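Local coordinates for protein putative enoyl-CoA hydratase/isomerase (Bordetella parapertussis, PDB 3ISA) that is a putative enoyl-CoA hydratase/isomerase of the crotonase family and probably acts on acyl-coenzyme A thioesters, at residues Thr19-Arg24 with Ala57-Asn62; Leu104-Asn109 with Ala181-Trp186; Ala112-Phe117 with Ala129-Pro134. All coordinates share one frame; numbering follows the deposited sequence.

From the N terminus, contact 1 comes first: strand 17-22 and strand 53-58 lie side by side, closing the loop that holds helix 33-48. Contact 2 follows in series, bringing the end of strand 100-105 and the turn beyond it against the start of helix 186-197. Contact 3 is nested inside that loop and closes a much shorter one, from helix 112-119 to strand 130-132. Contacts 1 and 2 share the main sheet, and Gly60 O and His106 NE2 join them. Contacts 2 and 3 share the small sheet, where Gly107 and Asn109 pair with Gly130. Contact 1 pairs main-sheet strands, contact 2 joins that sheet to helix 186-197, and contact 3 sets helix 112-119 on the small sheet.

Contact 1: Thr19-Arg24 with Ala57-Asn62; sequences TFTLSR and AGAGRN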
ATOM      1  N   THR D  19     -27.646  16.710 -17.528  1.00 18.40           N
ATOM      2  CA  THR D  19     -26.676  17.248 -18.458  1.00 19.09           C
ATOM      3  C   THR D  19     -26.163  18.591 -17.934  1.00 20.10           C
ATOM      4  O   THR D  19     -26.932  19.540 -17.722  1.00 20.26           O
ATOM      5  CB  THR D  19     -27.278  17.389 -19.876  1.00 17.79           C
ATOM      6  OG1 THR D  19     -27.762  16.113 -20.302  1.00 18.89           O
ATOM      7  CG2 THR D  19     -26.235  17.930 -20.879  1.00 24.79           C
ATOM      8  N   PHE D  20     -24.855  18.640 -17.730  1.00 18.27           N
ATOM      9  CA  PHE D  20     -24.144  19.823 -17.280  1.00 18.00           C
ATOM     10  C   PHE D  20     -23.515  20.511 -18.487  1.00 24.21           C
ATOM     11  O   PHE D  20     -22.506  20.047 -19.025  1.00 19.29           O
ATOM     12  CB  PHE D  20     -23.030  19.429 -16.302  1.00 17.49           C
ATOM     13  CG  PHE D  20     -23.524  18.802 -15.022  1.00 19.59           C
ATOM     14  CD1 PHE D  20     -23.785  19.589 -13.906  1.00 25.60           C
ATOM     15  CD2 PHE D  20     -23.701  17.428 -14.929  1.00 17.84           C
ATOM     16  CE1 PHE D  20     -24.239  19.020 -12.707  1.00 25.17           C
ATOM     17  CE2 PHE D  20     -24.158  16.837 -13.733  1.00 22.80           C
ATOM     18  CZ  PHE D  20     -24.421  17.643 -12.612  1.00 19.88           C
ATOM     19  N   THR D  21     -24.107  21.619 -18.910  1.00 20.00           N
ATOM     20  CA  THR D  21     -23.570  22.356 -20.034  1.00 20.92           C
ATOM     21  C   THR D  21     -22.790  23.564 -19.522  1.00 19.62           C
ATOM     22  O   THR D  21     -23.373  24.497 -18.955  1.00 22.47           O
ATOM     23  CB  THR D  21     -24.691  22.784 -21.033  1.00 16.87           C
ATOM     24  OG1 THR D  21     -25.398  21.630 -21.485  1.00 22.43           O
ATOM     25  CG2 THR D  21     -24.096  23.538 -22.230  1.00 22.63           C
ATOM     26  N   LEU D  22     -21.462  23.531 -19.703  1.00 18.31           N
ATOM     27  CA  LEU D  22     -20.622  24.682 -19.411  1.00 20.81           C
ATOM     28  C   LEU D  22     -21.050  25.780 -20.367  1.00 20.67           C
ATOM     29  O   LEU D  22     -21.112  25.557 -21.576  1.00 20.31           O
ATOM     30  CB  LEU D  22     -19.137  24.356 -19.589  1.00 14.98           C
ATOM     31  CG  LEU D  22     -18.497  23.541 -18.446  1.00 18.87           C
ATOM     32  CD1 LEU D  22     -19.080  22.128 -18.318  1.00 18.74           C
ATOM     33  CD2 LEU D  22     -16.988  23.462 -18.644  1.00 24.39           C
ATOM     34  N   SER D  23     -21.378  26.940 -19.804  1.00 24.14           N
ATOM     35  CA  SER D  23     -22.108  27.962 -20.535  1.00 22.35           C
ATOM     36  C   SER D  23     -21.453  29.332 -20.404  1.00 23.19           C
ATOM     37  O   SER D  23     -22.069  30.315 -19.976  1.00 18.58           O
ATOM     38  CB  SER D  23     -23.564  27.985 -20.068  1.00 23.36           C
ATOM     39  OG  SER D  23     -24.217  26.770 -20.392  1.00 22.04           O
ATOM     40  N   ARG D  24     -20.176  29.395 -20.763  1.00 22.99           N
ATOM     41  CA  ARG D  24     -19.495  30.672 -20.905  1.00 24.19           C
ATOM     42  C   ARG D  24     -18.897  30.737 -22.324  1.00 26.32           C
ATOM     43  O   ARG D  24     -17.674  30.810 -22.485  1.00 24.03           O
ATOM     44  CB  ARG D  24     -18.420  30.847 -19.830  1.00 25.07           C
ATOM     45  CG  ARG D  24     -18.943  30.703 -18.389  1.00 23.03           C
ATOM     46  CD  ARG D  24     -17.831  30.947 -17.405  1.00 18.28           C
ATOM     47  NE  ARG D  24     -17.479  32.365 -17.342  1.00 26.16           N
ATOM     48  CZ  ARG D  24     -16.239  32.840 -17.209  1.00 25.31           C
ATOM     49  NH1 ARG D  24     -15.194  32.014 -17.144  1.00 20.00           N
ATOM     50  NH2 ARG D  24     -16.047  34.151 -17.144  1.00 24.00           N
ATOM     51  N   ALA D  57     -20.968  18.762 -21.285  1.00 19.79           N
ATOM     52  CA  ALA D  57     -20.831  19.337 -22.624  1.00 21.88           C
ATOM     53  C   ALA D  57     -20.526  20.820 -22.510  1.00 22.10           C
ATOM     54  O   ALA D  57     -20.653  21.397 -21.439  1.00 21.74           O
ATOM     55  CB  ALA D  57     -22.101  19.102 -23.438  1.00 24.95           C
ATOM     56  N   GLY D  58     -20.102  21.432 -23.610  1.00 18.67           N
ATOM     57  CA  GLY D  58     -19.838  22.857 -23.621  1.00 20.81           C
ATOM     58  C   GLY D  58     -20.668  23.568 -24.670  1.00 24.70           C
ATOM     59  O   GLY D  58     -20.801  23.069 -25.784  1.00 22.88           O
ATOM     60  N   ALA D  59     -21.246  24.711 -24.297  1.00 20.62           N
ATOM     61  CA  ALA D  59     -21.934  25.614 -25.240  1.00 24.52           C
ATOM     62  C   ALA D  59     -20.924  26.327 -26.145  1.00 22.86           C
ATOM     63  O   ALA D  59     -19.781  26.528 -25.761  1.00 25.76           O
ATOM     64  CB  ALA D  59     -22.753  26.658 -24.476  1.00 19.62           C
ATOM     65  N   GLY D  60     -21.353  26.758 -27.329  1.00 25.54           N
ATOM     66  CA  GLY D  60     -20.447  27.509 -28.197  1.00 24.99           C
ATOM     67  C   GLY D  60     -19.469  26.619 -28.954  1.00 23.65           C
ATOM     68  O   GLY D  60     -19.829  25.520 -29.369  1.00 25.38           O
ATOM     69  N   ARG D  61     -18.227  27.092 -29.091  1.00 24.03           N
ATOM     70  CA  ARG D  61     -17.220  26.504 -29.987  0.50 27.18           C
ATOM     71  C   ARG D  61     -16.385  25.366 -29.383  1.00 28.41           C
ATOM     72  O   ARG D  61     -15.692  24.636 -30.109  1.00 23.51           O
ATOM     73  CB  ARG D  61     -16.281  27.611 -30.493  0.50 29.02           C
ATOM     74  CG  ARG D  61     -16.946  28.660 -31.389  0.50 33.44           C
ATOM     75  CD  ARG D  61     -16.029  29.863 -31.648  0.50 36.75           C
ATOM     76  NE  ARG D  61     -16.540  31.109 -31.071  0.50 43.87           N
ATOM     77  CZ  ARG D  61     -16.016  31.737 -30.020  0.50 44.81           C
ATOM     78  NH1 ARG D  61     -14.947  31.247 -29.401  0.50 37.01           N
ATOM     79  NH2 ARG D  61     -16.564  32.867 -29.584  0.50 42.52           N
ATOM     80  N   ASN D  62     -16.413  25.226 -28.058  1.00 21.67           N
ATOM     81  CA  ASN D  62     -15.601  24.177 -27.410  1.00 20.66           C
ATOM     82  C   ASN D  62     -16.240  23.551 -26.167  1.00 23.53           C
ATOM     83  O   ASN D  62     -17.358  23.924 -25.774  1.00 20.78           O
ATOM     84  CB  ASN D  62     -14.173  24.682 -27.094  1.00 19.28           C
ATOM     85  CG  ASN D  62     -14.099  25.533 -25.821  1.00 24.09           C
ATOM     86  OD1 ASN D  62     -15.105  26.062 -25.346  1.00 28.07           O
ATOM     87  ND2 ASN D  62     -12.887  25.669 -25.267  1.00 21.61           N
TER
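Ala57 O is gripped by one hydrogen bond and one CA-H...O contact from the facing strand. Leu22 N donates the hydrogen bond, 2.9 Å to Ala57 O and in the carbonyl plane, and Thr21 CA approaches the same oxygen at 3.4 Å. The Leu22 side chain stands alongside, CD1 3.6 Å from Ala57 O. On the other side of the residue, Ala57 N gives its hydrogen to Phe20 O at 3.0 Å. Ala57 thus bonds to the neighbours of Thr21 rather than to Thr21 itself, the pattern of parallel strands. One step on, Ala59 N meets Leu22 O at 2.9 Å, almost straight at the hydrogen (176°) and nearly along the C=O axis, holding the chains together just past the end of the strands. Side chains add a small apolar patch on the Thr21 face. Thr21 CG2, anti to the backbone N, lies 4.1 Å from Ala59 CB, while Leu22 projects from the opposite face of the sheet. Ser23 OG folds back to donate to Thr21 O at 2.8 Å, coming from above the carbonyl plane. Beyond the strands Asn29 links the two diverging chain ends, its OD1 accepting from Arg24 N and its ND2 donating to Ala59 O; the Arg24 guanidinium forms a salt bridge with Asp68. The whole is the parallel strand pair of a beta-alpha-beta crossover through helix 33-48, in the main sheet of the crotonase fold; in relatives, the loops leaving these strands border the acyl-CoA site.

Contact 2: Leu104-Asn109 with Ala181-Trp186; sequences LAHGRN and AAQAQW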
ATOM      1  N   LEU D 104     -18.550  15.037 -23.829  1.00 17.05           N
ATOM      2  CA  LEU D 104     -18.672  15.229 -25.261  1.00 19.71           C
ATOM      3  C   LEU D 104     -17.941  16.511 -25.621  1.00 22.17           C
ATOM      4  O   LEU D 104     -18.398  17.610 -25.282  1.00 21.76           O
ATOM      5  CB  LEU D 104     -20.152  15.321 -25.651  1.00 23.38           C
ATOM      6  CG  LEU D 104     -21.043  14.106 -25.367  1.00 18.44           C
ATOM      7  CD1 LEU D 104     -22.520  14.518 -25.400  1.00 25.84           C
ATOM      8  CD2 LEU D 104     -20.766  12.953 -26.319  1.00 22.81           C
ATOM      9  N   ALA D 105     -16.773  16.362 -26.249  1.00 22.14           N
ATOM     10  CA  ALA D 105     -15.887  17.498 -26.514  1.00 23.06           C
ATOM     11  C   ALA D 105     -15.903  17.880 -27.982  1.00 25.58           C
ATOM     12  O   ALA D 105     -16.077  17.025 -28.852  1.00 22.97           O
ATOM     13  CB  ALA D 105     -14.465  17.186 -26.112  1.00 27.32           C
ATOM     14  N   HIS D 106     -15.711  19.169 -28.230  1.00 25.40           N
ATOM     15  CA  HIS D 106     -15.553  19.695 -29.569  1.00 26.71           C
ATOM     16  C   HIS D 106     -14.625  20.886 -29.466  1.00 27.47           C
ATOM     17  O   HIS D 106     -14.337  21.339 -28.356  1.00 25.04           O
ATOM     18  CB  HIS D 106     -16.915  20.029 -30.219  1.00 27.92           C
ATOM     19  CG  HIS D 106     -17.671  21.149 -29.561  1.00 24.15           C
ATOM     20  ND1 HIS D 106     -18.194  21.055 -28.291  1.00 28.76           N
ATOM     21  CD2 HIS D 106     -18.029  22.370 -30.024  1.00 23.32           C
ATOM     22  CE1 HIS D 106     -18.814  22.182 -27.987  1.00 25.41           C
ATOM     23  NE2 HIS D 106     -18.726  22.998 -29.020  1.00 26.48           N
ATOM     24  N   GLY D 107     -14.105  21.357 -30.601  1.00 23.45           N
ATOM     25  CA  GLY D 107     -13.254  22.539 -30.615  1.00 24.71           C
ATOM     26  C   GLY D 107     -11.928  22.338 -29.888  1.00 24.67           C
ATOM     27  O   GLY D 107     -11.506  21.194 -29.634  1.00 24.35           O
ATOM     28  N   ARG D 108     -11.304  23.460 -29.537  1.00 29.93           N
ATOM     29  CA  ARG D 108      -9.987  23.478 -28.907  0.50 28.33           C
ATOM     30  C   ARG D 108     -10.104  23.530 -27.382  1.00 22.92           C
ATOM     31  O   ARG D 108     -10.661  24.482 -26.821  1.00 21.50           O
ATOM     32  CB  ARG D 108      -9.176  24.670 -29.419  0.50 30.20           C
ATOM     33  CG  ARG D 108      -8.934  24.657 -30.937  0.50 36.70           C
ATOM     34  CD  ARG D 108      -8.336  25.975 -31.428  0.50 36.90           C
ATOM     35  NE  ARG D 108      -7.061  26.269 -30.775  0.50 51.65           N
ATOM     36  CZ  ARG D 108      -6.233  27.250 -31.127  0.50 54.91           C
ATOM     37  NH1 ARG D 108      -6.527  28.054 -32.142  0.50 59.83           N
ATOM     38  NH2 ARG D 108      -5.100  27.422 -30.459  0.50 52.73           N
ATOM     39  N   ASN D 109      -9.571  22.513 -26.727  1.00 24.95           N
ATOM     40  CA  ASN D 109      -9.717  22.354 -25.286  1.00 18.94           C
ATOM     41  C   ASN D 109      -8.380  22.320 -24.574  1.00 23.32           C
ATOM     42  O   ASN D 109      -7.409  21.761 -25.094  1.00 19.51           O
ATOM     43  CB  ASN D 109     -10.538  21.106 -25.022  1.00 15.60           C
ATOM     44  CG  ASN D 109     -11.853  21.114 -25.820  1.00 16.71           C
ATOM     45  OD1 ASN D 109     -12.760  21.907 -25.530  1.00 20.67           O
ATOM     46  ND2 ASN D 109     -11.935  20.279 -26.855  1.00 21.64           N
ATOM     47  N   ALA D 181     -17.175  11.342 -32.977  1.00 34.52           N
ATOM     48  CA  ALA D 181     -18.589  11.409 -33.309  1.00 33.75           C
ATOM     49  C   ALA D 181     -18.997  12.851 -33.523  1.00 34.84           C
ATOM     50  O   ALA D 181     -18.723  13.718 -32.684  1.00 31.38           O
ATOM     51  CB  ALA D 181     -19.438  10.773 -32.212  1.00 34.08           C
ATOM     52  N   ALA D 182     -19.651  13.096 -34.659  1.00 34.38           N
ATOM     53  CA  ALA D 182     -20.213  14.404 -34.974  1.00 33.46           C
ATOM     54  C   ALA D 182     -21.281  14.735 -33.937  1.00 31.43           C
ATOM     55  O   ALA D 182     -21.882  13.828 -33.349  1.00 35.76           O
ATOM     56  CB  ALA D 182     -20.813  14.400 -36.388  1.00 36.92           C
ATOM     57  N   GLN D 183     -21.514  16.028 -33.716  1.00 30.13           N
ATOM     58  CA  GLN D 183     -22.527  16.490 -32.748  1.00 32.76           C
ATOM     59  C   GLN D 183     -23.934  15.941 -32.992  1.00 35.22           C
ATOM     60  O   GLN D 183     -24.689  15.728 -32.038  1.00 32.88           O
ATOM     61  CB  GLN D 183     -22.540  18.010 -32.669  1.00 29.41           C
ATOM     62  CG  GLN D 183     -21.248  18.570 -32.072  1.00 36.37           C
ATOM     63  CD  GLN D 183     -21.334  20.043 -31.731  1.00 39.07           C
ATOM     64  OE1 GLN D 183     -22.270  20.488 -31.066  1.00 47.63           O
ATOM     65  NE2 GLN D 183     -20.344  20.809 -32.173  1.00 43.82           N
ATOM     66  N   ALA D 184     -24.262  15.673 -34.260  1.00 33.96           N
ATOM     67  CA  ALA D 184     -25.549  15.075 -34.634  1.00 35.85           C
ATOM     68  C   ALA D 184     -25.779  13.667 -34.051  1.00 35.17           C
ATOM     69  O   ALA D 184     -26.928  13.260 -33.851  1.00 34.90           O
ATOM     70  CB  ALA D 184     -25.715  15.065 -36.164  1.00 41.30           C
ATOM     71  N   GLN D 185     -24.691  12.943 -33.775  1.00 34.53           N
ATOM     72  CA  GLN D 185     -24.737  11.606 -33.160  1.00 32.27           C
ATOM     73  C   GLN D 185     -24.761  11.630 -31.628  1.00 27.90           C
ATOM     74  O   GLN D 185     -24.961  10.598 -30.987  1.00 30.11           O
ATOM     75  CB  GLN D 185     -23.544  10.765 -33.631  1.00 34.76           C
ATOM     76  CG  GLN D 185     -23.764  10.011 -34.957  1.00 47.48           C
ATOM     77  CD  GLN D 185     -24.001  10.934 -36.151  1.00 54.69           C
ATOM     78  OE1 GLN D 185     -23.068  11.542 -36.683  1.00 56.20           O
ATOM     79  NE2 GLN D 185     -25.260  11.038 -36.575  1.00 56.83           N
ATOM     80  N   TRP D 186     -24.547  12.804 -31.048  1.00 28.11           N
ATOM     81  CA  TRP D 186     -24.481  12.939 -29.583  1.00 26.61           C
ATOM     82  C   TRP D 186     -25.778  12.548 -28.832  1.00 29.52           C
ATOM     83  O   TRP D 186     -25.683  11.808 -27.838  1.00 28.97           O
ATOM     84  CB  TRP D 186     -23.943  14.318 -29.180  1.00 23.60           C
ATOM     85  CG  TRP D 186     -22.468  14.533 -29.490  1.00 27.36           C
ATOM     86  CD1 TRP D 186     -21.626  13.677 -30.147  1.00 24.67           C
ATOM     87  CD2 TRP D 186     -21.678  15.685 -29.153  1.00 24.95           C
ATOM     88  NE1 TRP D 186     -20.362  14.218 -30.225  1.00 28.36           N
ATOM     89  CE2 TRP D 186     -20.371  15.453 -29.630  1.00 21.72           C
ATOM     90  CE3 TRP D 186     -21.956  16.905 -28.502  1.00 19.04           C
ATOM     91  CZ2 TRP D 186     -19.338  16.383 -29.473  1.00 22.21           C
ATOM     92  CZ3 TRP D 186     -20.929  17.828 -28.345  1.00 24.30           C
ATOM     93  CH2 TRP D 186     -19.633  17.559 -28.827  1.00 28.34           C
TER
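The Trp186 indole is sandwiched between its own turn and the end of a sheet strand. Leu104 CB sits over one face, 3.6 Å from the centroid of the six-membered ring and only 7° off its normal, a CH-pi contact. The methyls CD1 and CD2 of Leu104 spread over the rest of the indole toward CG, while Gln183 CA lies over the opposite face. At the rim, Ala105 O comes to 3.4 Å from Trp186 CZ2, and His106 ND1 approaches CH2 in the ring plane at 3.8 Å. The imidazole and the six-membered ring are turned 68° against each other, an oblique meeting. Gln183, extended beyond CG, sends its amide over a face of His106, NE2 reaching 3.5 Å from His106 CD2. Behind this first shell, Trp186 NE1 donates a bent bond to Ala181 O at 3.0 Å, from above the carbonyl plane; with the packing on both faces it holds the indole edge toward Ala181. Trp186 N bonds to Gln183 O at 3.1 Å, closing the 3-10 turn from which helix 186-197 starts. His106, with CG in the crowded position between N and the carbonyl carbon (chi1 66°), directs NE2 to Gly60 O, a bond consistent with a proton on NE2. Asn109 ND2 holds His106 O at 3.0 Å, again from above the carbonyl plane. Thr126 touches His106, Gln183 and Trp186. The arrangement belongs to the crotonase core: a main-sheet strand passes through a short turn into the small sheet, and helix 186-197 packs its first turn, led by Trp186, against the end of strand 100-105.

Contact 3: Ala112-Phe117 with Ala129-Pro134; sequences AGVDLF and AGFRMP
Phe117 presents one ring face to Phe131, whose CE1 lies 3.8 Å above the Phe117 plane, offset toward the rim. The two rings are inclined at 35° with centroids 5.3 Å apart, an oblique pair. Around the Phe131 ring, Val114 CG1 also approaches obliquely; Phe176 meets it edge-to-face, and Phe166 adds a further ring. The third flat group, the Arg132 guanidinium, has Pro134 CB 3.7 Å above its centre, while its NE bonds to Ala163 O. Val114 carries most of the helix side of the contact. Its CG1, anti to the backbone N, touches Met133 CE at 3.7 Å, and its CG2 rests against Arg132 O at 3.7 Å, so one methyl meets Met133 and the other the Arg132 backbone. Met133 points toward the helix; its near-extended chi2 (160°) sets SD, and the bend at chi3 swings CE back to Val114 CG1. Met133 SD also comes within 3.4 Å of Asp115 OD1, a close contact without a hydrogen bond. No hydrogen bond joins the two segments; apolar side chains carry the buried interface. Strand 130-132 crosses the helix segment at 111°, with axes 8.2 Å apart, so contact is concentrated on Val114 and Phe117. The helix lies between the two sheets of the crotonase fold, Phe117 touching Ala103 and Ala105 of the main sheet and Val114 the small one; in relatives a backbone N-H at the start of this helix completes the oxyanion hole, a place probably taken here by Ala112, and Asp115 appears to fall where hydratases carry an acidic residue.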
ATOM      1  N   ALA D 112      -7.348  22.237 -17.395  1.00 19.39           N
ATOM      2  CA  ALA D 112      -8.390  21.670 -16.549  1.00 20.37           C
ATOM      3  C   ALA D 112      -9.661  21.271 -17.331  1.00 21.63           C
ATOM      4  O   ALA D 112     -10.395  20.381 -16.909  1.00 21.25           O
ATOM      5  CB  ALA D 112      -8.717  22.628 -15.409  1.00 17.52           C
ATOM      6  N   GLY D 113      -9.893  21.932 -18.467  1.00 22.19           N
ATOM      7  CA  GLY D 113     -10.933  21.520 -19.422  1.00 20.68           C
ATOM      8  C   GLY D 113     -10.734  20.107 -19.935  1.00 22.07           C
ATOM      9  O   GLY D 113     -11.665  19.289 -19.943  1.00 18.10           O
ATOM     10  N   VAL D 114      -9.515  19.811 -20.372  1.00 20.73           N
ATOM     11  CA  VAL D 114      -9.156  18.461 -20.784  1.00 17.03           C
ATOM     12  C   VAL D 114      -9.219  17.503 -19.590  1.00 17.30           C
ATOM     13  O   VAL D 114      -9.659  16.375 -19.739  1.00 17.04           O
ATOM     14  CB  VAL D 114      -7.755  18.427 -21.489  1.00 21.76           C
ATOM     15  CG1 VAL D 114      -7.391  17.001 -21.976  1.00 20.63           C
ATOM     16  CG2 VAL D 114      -7.725  19.438 -22.661  1.00 18.24           C
ATOM     17  N   ASP D 115      -8.819  17.958 -18.401  1.00 16.27           N
ATOM     18  CA  ASP D 115      -8.875  17.076 -17.226  1.00 17.93           C
ATOM     19  C   ASP D 115     -10.324  16.703 -16.821  1.00 15.50           C
ATOM     20  O   ASP D 115     -10.603  15.569 -16.388  1.00 14.60           O
ATOM     21  CB  ASP D 115      -8.154  17.736 -16.053  1.00 17.36           C
ATOM     22  CG  ASP D 115      -6.668  17.953 -16.325  1.00 21.03           C
ATOM     23  OD1 ASP D 115      -5.985  17.007 -16.794  1.00 21.50           O
ATOM     24  OD2 ASP D 115      -6.189  19.077 -16.083  1.00 22.91           O
ATOM     25  N   LEU D 116     -11.233  17.658 -16.974  1.00 16.94           N
ATOM     26  CA  LEU D 116     -12.639  17.412 -16.680  1.00 18.24           C
ATOM     27  C   LEU D 116     -13.186  16.344 -17.622  1.00 18.35           C
ATOM     28  O   LEU D 116     -13.870  15.411 -17.189  1.00 18.55           O
ATOM     29  CB  LEU D 116     -13.436  18.715 -16.760  1.00 17.37           C
ATOM     30  CG  LEU D 116     -14.959  18.576 -16.566  1.00 18.07           C
ATOM     31  CD1 LEU D 116     -15.300  17.913 -15.214  1.00 15.75           C
ATOM     32  CD2 LEU D 116     -15.578  19.968 -16.700  1.00 15.90           C
ATOM     33  N   PHE D 117     -12.857  16.494 -18.904  1.00 18.38           N
ATOM     34  CA  PHE D 117     -13.136  15.506 -19.926  1.00 18.26           C
ATOM     35  C   PHE D 117     -12.563  14.122 -19.540  1.00 13.98           C
ATOM     36  O   PHE D 117     -13.295  13.118 -19.563  1.00 17.29           O
ATOM     37  CB  PHE D 117     -12.538  16.015 -21.253  1.00 19.93           C
ATOM     38  CG  PHE D 117     -12.879  15.173 -22.440  1.00 20.88           C
ATOM     39  CD1 PHE D 117     -14.132  15.280 -23.039  1.00 16.00           C
ATOM     40  CD2 PHE D 117     -11.933  14.301 -22.992  1.00 23.26           C
ATOM     41  CE1 PHE D 117     -14.468  14.494 -24.140  1.00 22.47           C
ATOM     42  CE2 PHE D 117     -12.249  13.527 -24.105  1.00 23.39           C
ATOM     43  CZ  PHE D 117     -13.527  13.631 -24.687  1.00 22.99           C
ATOM     44  N   ALA D 129     -11.847  18.022 -33.106  1.00 26.10           N
ATOM     45  CA  ALA D 129     -11.496  18.464 -31.738  1.00 26.47           C
ATOM     46  C   ALA D 129      -9.999  18.357 -31.440  1.00 28.53           C
ATOM     47  O   ALA D 129      -9.293  17.523 -32.017  1.00 30.75           O
ATOM     48  CB  ALA D 129     -12.304  17.679 -30.698  1.00 23.86           C
ATOM     49  N   GLY D 130      -9.525  19.202 -30.532  1.00 23.99           N
ATOM     50  CA  GLY D 130      -8.115  19.238 -30.159  1.00 25.68           C
ATOM     51  C   GLY D 130      -7.973  19.402 -28.655  1.00 27.75           C
ATOM     52  O   GLY D 130      -8.878  19.928 -27.983  1.00 23.49           O
ATOM     53  N   PHE D 131      -6.848  18.932 -28.122  1.00 23.58           N
ATOM     54  CA  PHE D 131      -6.634  18.896 -26.684  1.00 19.90           C
ATOM     55  C   PHE D 131      -5.198  19.291 -26.396  1.00 26.48           C
ATOM     56  O   PHE D 131      -4.284  18.874 -27.108  1.00 30.41           O
ATOM     57  CB  PHE D 131      -6.850  17.474 -26.112  1.00 23.84           C
ATOM     58  CG  PHE D 131      -8.171  16.833 -26.472  1.00 25.72           C
ATOM     59  CD1 PHE D 131      -9.299  17.006 -25.657  1.00 24.60           C
ATOM     60  CD2 PHE D 131      -8.284  16.023 -27.614  1.00 27.98           C
ATOM     61  CE1 PHE D 131     -10.522  16.387 -25.983  1.00 24.78           C
ATOM     62  CE2 PHE D 131      -9.495  15.418 -27.952  1.00 26.78           C
ATOM     63  CZ  PHE D 131     -10.622  15.600 -27.140  1.00 26.10           C
ATOM     64  N   ARG D 132      -4.995  20.060 -25.335  1.00 22.17           N
ATOM     65  CA  ARG D 132      -3.652  20.339 -24.825  1.00 23.24           C
ATOM     66  C   ARG D 132      -3.683  20.543 -23.310  1.00 21.59           C
ATOM     67  O   ARG D 132      -4.552  21.249 -22.801  1.00 21.42           O
ATOM     68  CB  ARG D 132      -3.090  21.593 -25.509  1.00 21.03           C
ATOM     69  CG  ARG D 132      -1.591  21.793 -25.295  1.00 21.82           C
ATOM     70  CD  ARG D 132      -1.056  23.109 -25.898  1.00 24.34           C
ATOM     71  NE  ARG D 132       0.390  23.211 -25.705  1.00 40.08           N
ATOM     72  CZ  ARG D 132       1.072  24.337 -25.488  1.00 57.73           C
ATOM     73  NH1 ARG D 132       0.460  25.514 -25.408  1.00 47.12           N
ATOM     74  NH2 ARG D 132       2.390  24.282 -25.328  1.00 60.86           N
ATOM     75  N   MET D 133      -2.747  19.927 -22.584  1.00 20.40           N
ATOM     76  CA  MET D 133      -2.581  20.185 -21.147  1.00 21.89           C
ATOM     77  C   MET D 133      -1.177  20.760 -20.948  1.00 24.62           C
ATOM     78  O   MET D 133      -0.217  19.996 -20.796  1.00 25.51           O
ATOM     79  CB  MET D 133      -2.760  18.897 -20.313  1.00 22.97           C
ATOM     80  CG  MET D 133      -4.219  18.335 -20.189  1.00 23.67           C
ATOM     81  SD  MET D 133      -4.317  16.580 -19.718  1.00 16.55           S
ATOM     82  CE  MET D 133      -3.924  15.832 -21.297  1.00 21.55           C
ATOM     83  N   PRO D 134      -1.042  22.102 -21.003  1.00 24.79           N
ATOM     84  CA  PRO D 134       0.258  22.791 -20.984  1.00 26.80           C
ATOM     85  C   PRO D 134       0.765  23.253 -19.614  1.00 25.37           C
ATOM     86  O   PRO D 134       1.817  23.882 -19.551  1.00 22.18           O
ATOM     87  CB  PRO D 134      -0.004  24.018 -21.862  1.00 28.56           C
ATOM     88  CG  PRO D 134      -1.449  24.341 -21.600  1.00 28.12           C
ATOM     89  CD  PRO D 134      -2.150  23.065 -21.156  1.00 25.12           C
TER